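Local coordinates for protein solute carrier family 15 member 1 (Mus musculus, PDB 5A9D) that carries di- and oligopeptides into intestinal cells together with protons, the part here being its extracellular immunoglobulin-like domain, at residues G98-V109 against Y118-Y129. Sequence-based numbering, arbitrary orientation. Where two conformers were deposited one is given.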
loop_
_atom_site.group_PDB
_atom_site.type_symbol
_atom_site.label_atom_id
_atom_site.label_comp_id
_atom_site.label_asym_id
_atom_site.label_seq_id
_atom_site.Cartn_x
_atom_site.Cartn_y
_atom_site.Cartn_z
ATOM N N GLY A 98 -9.723 1.210 13.006
ATOM C CA GLY A 98 -9.410 1.206 11.584
ATOM C C GLY A 98 -10.567 0.602 10.834
ATOM O O GLY A 98 -11.031 -0.474 11.192
ATOM N N ILE A 99 -11.058 1.287 9.808
ATOM C CA ILE A 99 -12.145 0.760 8.993
ATOM C C ILE A 99 -11.748 0.825 7.521
ATOM O O ILE A 99 -11.290 1.860 7.048
ATOM C CB ILE A 99 -13.503 1.487 9.258
ATOM C CG1 ILE A 99 -13.978 1.308 10.719
ATOM C CG2 ILE A 99 -14.610 1.046 8.261
ATOM C CD1 ILE A 99 -15.141 2.276 11.135
ATOM N N ARG A 100 -11.941 -0.278 6.804
ATOM C CA ARG A 100 -11.727 -0.294 5.358
ATOM C C ARG A 100 -13.001 -0.869 4.722
ATOM O O ARG A 100 -13.787 -1.535 5.396
ATOM C CB ARG A 100 -10.468 -1.091 4.956
ATOM C CG ARG A 100 -10.620 -2.578 5.189
ATOM C CD ARG A 100 -9.502 -3.333 4.536
ATOM N NE ARG A 100 -9.589 -4.733 4.919
ATOM C CZ ARG A 100 -8.621 -5.615 4.744
ATOM N NH1 ARG A 100 -7.486 -5.257 4.154
ATOM N NH2 ARG A 100 -8.767 -6.860 5.176
ATOM N N PHE A 101 -13.230 -0.539 3.468
ATOM C CA PHE A 101 -14.408 -1.004 2.758
ATOM C C PHE A 101 -14.001 -1.890 1.594
ATOM O O PHE A 101 -12.995 -1.638 0.944
ATOM C CB PHE A 101 -15.235 0.188 2.241
ATOM C CG PHE A 101 -15.972 0.885 3.359
ATOM C CD1 PHE A 101 -15.349 1.885 4.109
ATOM C CD2 PHE A 101 -17.264 0.490 3.715
ATOM C CE1 PHE A 101 -16.016 2.487 5.184
ATOM C CE2 PHE A 101 -17.946 1.117 4.760
ATOM C CZ PHE A 101 -17.313 2.090 5.506
ATOM N N VAL A 102 -14.799 -2.934 1.343
ATOM C CA VAL A 102 -14.580 -3.840 0.239
ATOM C C VAL A 102 -15.803 -3.672 -0.652
ATOM O O VAL A 102 -16.933 -3.823 -0.184
ATOM C CB VAL A 102 -14.348 -5.321 0.676
ATOM C CG1 VAL A 102 -14.466 -6.291 -0.513
ATOM C CG2 VAL A 102 -12.996 -5.483 1.361
ATOM N N ASN A 103 -15.567 -3.413 -1.939
ATOM C CA ASN A 103 -16.644 -3.256 -2.902
ATOM C C ASN A 103 -16.840 -4.548 -3.672
ATOM O O ASN A 103 -15.901 -5.006 -4.307
ATOM C CB ASN A 103 -16.336 -2.076 -3.840
ATOM C CG ASN A 103 -17.366 -1.866 -4.915
ATOM O OD1 ASN A 103 -18.518 -2.253 -4.778
ATOM N ND2 ASN A 103 -16.994 -1.177 -5.967
ATOM N N THR A 104 -18.043 -5.151 -3.626
ATOM C CA THR A 104 -18.297 -6.364 -4.430
ATOM C C THR A 104 -19.159 -6.038 -5.655
ATOM O O THR A 104 -19.479 -6.929 -6.420
ATOM C CB THR A 104 -18.906 -7.506 -3.600
ATOM O OG1 THR A 104 -20.262 -7.191 -3.298
ATOM C CG2 THR A 104 -18.120 -7.809 -2.331
ATOM N N LEU A 105 -19.527 -4.759 -5.838
ATOM C CA LEU A 105 -20.371 -4.336 -6.948
ATOM C C LEU A 105 -19.552 -4.203 -8.221
ATOM O O LEU A 105 -18.328 -4.143 -8.143
ATOM C CB LEU A 105 -21.091 -3.008 -6.605
ATOM C CG LEU A 105 -21.812 -2.962 -5.249
ATOM C CD1 LEU A 105 -22.347 -1.573 -4.984
ATOM C CD2 LEU A 105 -22.907 -4.023 -5.146
ATOM N N ASN A 106 -20.236 -4.138 -9.389
ATOM C CA ASN A 106 -19.622 -4.050 -10.716
ATOM C C ASN A 106 -19.274 -2.606 -11.132
ATOM O O ASN A 106 -18.694 -2.379 -12.203
ATOM C CB ASN A 106 -20.514 -4.770 -11.765
ATOM C CG ASN A 106 -20.695 -6.240 -11.433
ATOM O OD1 ASN A 106 -19.740 -6.951 -11.079
ATOM N ND2 ASN A 106 -21.933 -6.718 -11.471
ATOM N N GLU A 107 -19.617 -1.647 -10.275
ATOM C CA GLU A 107 -19.338 -0.218 -10.432
ATOM C C GLU A 107 -18.569 0.239 -9.195
ATOM O O GLU A 107 -18.664 -0.395 -8.140
ATOM C CB GLU A 107 -20.642 0.616 -10.552
ATOM C CG GLU A 107 -21.561 0.251 -11.722
ATOM C CD GLU A 107 -20.985 0.317 -13.127
ATOM O OE1 GLU A 107 -20.152 1.216 -13.396
ATOM O OE2 GLU A 107 -21.390 -0.517 -13.970
ATOM N N MET A 108 -17.825 1.339 -9.326
ATOM C CA MET A 108 -17.062 1.948 -8.240
ATOM C C MET A 108 -18.020 2.476 -7.164
ATOM O O MET A 108 -19.164 2.827 -7.456
ATOM C CB MET A 108 -16.247 3.128 -8.774
ATOM C CG MET A 108 -15.032 2.725 -9.574
ATOM S SD MET A 108 -14.311 4.210 -10.305
ATOM C CE MET A 108 -12.989 3.476 -11.312
ATOM N N VAL A 109 -17.533 2.571 -5.932
ATOM C CA VAL A 109 -18.316 3.079 -4.814
ATOM C C VAL A 109 -17.531 4.159 -4.081
ATOM O O VAL A 109 -16.314 4.084 -4.001
ATOM C CB VAL A 109 -18.801 1.967 -3.837
ATOM C CG1 VAL A 109 -19.786 1.018 -4.500
ATOM C CG2 VAL A 109 -17.647 1.213 -3.186
ATOM N N TYR A 118 -13.538 7.588 1.157
ATOM C CA TYR A 118 -12.961 6.431 0.506
ATOM C C TYR A 118 -13.557 6.567 -0.890
ATOM O O TYR A 118 -14.691 6.154 -1.135
ATOM C CB TYR A 118 -13.453 5.140 1.132
ATOM C CG TYR A 118 -13.166 4.962 2.608
ATOM C CD1 TYR A 118 -14.017 5.488 3.569
ATOM C CD2 TYR A 118 -12.122 4.149 3.040
ATOM C CE1 TYR A 118 -13.785 5.283 4.935
ATOM C CE2 TYR A 118 -11.903 3.904 4.398
ATOM C CZ TYR A 118 -12.760 4.440 5.336
ATOM O OH TYR A 118 -12.555 4.179 6.658
ATOM N N GLU A 119 -12.813 7.198 -1.779
ATOM C CA GLU A 119 -13.277 7.519 -3.112
ATOM C C GLU A 119 -12.998 6.456 -4.129
ATOM O O GLU A 119 -11.881 5.947 -4.199
ATOM C CB GLU A 119 -12.704 8.876 -3.579
ATOM C CG GLU A 119 -13.540 9.511 -4.688
ATOM C CD GLU A 119 -13.509 11.025 -4.734
ATOM O OE1 GLU A 119 -12.571 11.571 -5.355
ATOM O OE2 GLU A 119 -14.419 11.666 -4.159
ATOM N N ASN A 120 -14.031 6.144 -4.945
ATOM C CA ASN A 120 -13.962 5.217 -6.074
ATOM C C ASN A 120 -13.274 3.894 -5.773
ATOM O O ASN A 120 -12.296 3.536 -6.428
ATOM C CB ASN A 120 -13.287 5.920 -7.267
ATOM C CG ASN A 120 -14.032 7.108 -7.794
ATOM O OD1 ASN A 120 -15.258 7.208 -7.692
ATOM N ND2 ASN A 120 -13.294 8.026 -8.405
ATOM N N VAL A 121 -13.762 3.190 -4.757
ATOM C CA VAL A 121 -13.245 1.861 -4.431
ATOM C C VAL A 121 -13.693 0.982 -5.600
ATOM O O VAL A 121 -14.885 0.858 -5.868
ATOM C CB VAL A 121 -13.727 1.311 -3.065
ATOM C CG1 VAL A 121 -13.075 -0.048 -2.770
ATOM C CG2 VAL A 121 -13.450 2.297 -1.944
ATOM N N THR A 122 -12.735 0.419 -6.313
ATOM C CA THR A 122 -13.008 -0.383 -7.505
ATOM C C THR A 122 -13.655 -1.753 -7.165
ATOM O O THR A 122 -13.633 -2.187 -6.020
ATOM C CB THR A 122 -11.727 -0.495 -8.363
ATOM O OG1 THR A 122 -10.734 -1.223 -7.625
ATOM C CG2 THR A 122 -11.165 0.885 -8.788
ATOM N N SER A 123 -14.239 -2.403 -8.182
ATOM C CA SER A 123 -14.922 -3.680 -8.092
ATOM C C SER A 123 -14.024 -4.766 -7.539
ATOM O O SER A 123 -12.900 -4.940 -8.022
ATOM C CB SER A 123 -15.448 -4.085 -9.466
ATOM O OG SER A 123 -16.434 -3.149 -9.863
ATOM N N HIS A 124 -14.541 -5.515 -6.537
ATOM C CA HIS A 124 -13.850 -6.623 -5.855
ATOM C C HIS A 124 -12.481 -6.188 -5.359
ATOM O O HIS A 124 -11.482 -6.869 -5.541
ATOM C CB HIS A 124 -13.818 -7.890 -6.711
ATOM C CG HIS A 124 -15.184 -8.407 -7.023
ATOM N ND1 HIS A 124 -15.843 -8.056 -8.193
ATOM C CD2 HIS A 124 -15.979 -9.237 -6.307
ATOM C CE1 HIS A 124 -17.000 -8.700 -8.161
ATOM N NE2 HIS A 124 -17.132 -9.406 -7.037
ATOM N N ASN A 125 -12.461 -5.023 -4.735
ATOM C CA ASN A 125 -11.265 -4.433 -4.205
ATOM C C ASN A 125 -11.507 -3.831 -2.812
ATOM O O ASN A 125 -12.652 -3.573 -2.424
ATOM C CB ASN A 125 -10.733 -3.391 -5.180
ATOM C CG ASN A 125 -9.263 -3.129 -5.037
ATOM O OD1 ASN A 125 -8.561 -3.687 -4.158
ATOM N ND2 ASN A 125 -8.772 -2.241 -5.875
ATOM N N ALA A 126 -10.420 -3.636 -2.063
ATOM C CA ALA A 126 -10.488 -3.066 -0.733
ATOM C C ALA A 126 -9.833 -1.704 -0.734
ATOM O O ALA A 126 -8.831 -1.497 -1.415
ATOM C CB ALA A 126 -9.771 -3.970 0.266
ATOM N N SER A 127 -10.360 -0.796 0.090
ATOM C CA SER A 127 -9.745 0.492 0.327
ATOM C C SER A 127 -8.678 0.243 1.403
ATOM O O SER A 127 -8.657 -0.823 2.036
ATOM C CB SER A 127 -10.797 1.444 0.917
ATOM O OG SER A 127 -11.201 1.044 2.227
ATOM N N GLY A 128 -7.883 1.260 1.688
ATOM C CA GLY A 128 -6.989 1.198 2.830
ATOM C C GLY A 128 -7.828 1.501 4.061
ATOM O O GLY A 128 -9.005 1.851 3.936
ATOM N N TYR A 129 -7.268 1.335 5.254
ATOM C CA TYR A 129 -7.999 1.669 6.471
ATOM C C TYR A 129 -7.857 3.186 6.728
ATOM O O TYR A 129 -6.798 3.763 6.482
ATOM C CB TYR A 129 -7.381 0.949 7.690
ATOM C CG TYR A 129 -7.582 -0.552 7.747
ATOM C CD1 TYR A 129 -8.726 -1.098 8.317
ATOM C CD2 TYR A 129 -6.601 -1.428 7.279
ATOM C CE1 TYR A 129 -8.911 -2.484 8.400
ATOM C CE2 TYR A 129 -6.764 -2.816 7.373
ATOM C CZ TYR A 129 -7.929 -3.336 7.925
ATOM O OH TYR A 129 -8.128 -4.689 8.037
HETATM O O HOH W 1 -6.645 -2.565 2.953
#
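Tyr118 lays the face of its ring over the edge of Phe101, a T-shaped pair with centroids 4.9 Å apart and planes at 72°. Its hydroxyl runs on to the backbone, Tyr118 OH giving a 2.7 Å hydrogen bond to Ile99 O from above the carbonyl plane. An alanine in place of Tyr118 would probably leave the Phe101 edge without its covering face and Ile99 O without this donor. At Ser127 one of the two cross-strand bonds is made by a side chain, Ser127 N to Phe101 O remaining backbone to backbone. Ser127 OG, turned between its own backbone N and carbonyl carbon (chi1 67°), stands in for a main-chain acceptor and receives Phe101 N at 2.9 Å, almost straight, while its own hydroxyl donates a hydrogen bond to Gly128 O. Beyond it, Arg100 CG lies over the Tyr129 ring, a CH-pi contact 4.0 Å from the centroid; Thr166 takes Arg100 NE and Asp184 the Tyr129 hydroxyl. At the far end Asn103 spans the turn: its OD1 closes an Asx turn with Leu105 N, and ND2 donates both to Glu107 O and, at 2.9 Å, to Val121 O. Val121 O is thereby gripped from opposite faces of its plane, by Asn103 ND2 and by Val109 N at 3.2 Å. A G1 beta bulge of Asn120 and Val121 opposite Val109 accompanies this crossing between the two sheets of the immunoglobulin-like sandwich. Strand 97-103 sits between 125-132 and 164-171 in one sheet, whereas 116-121 pairs with 109-113 in the other, and Tyr139 and Tyr167 also meet the Phe101 ring.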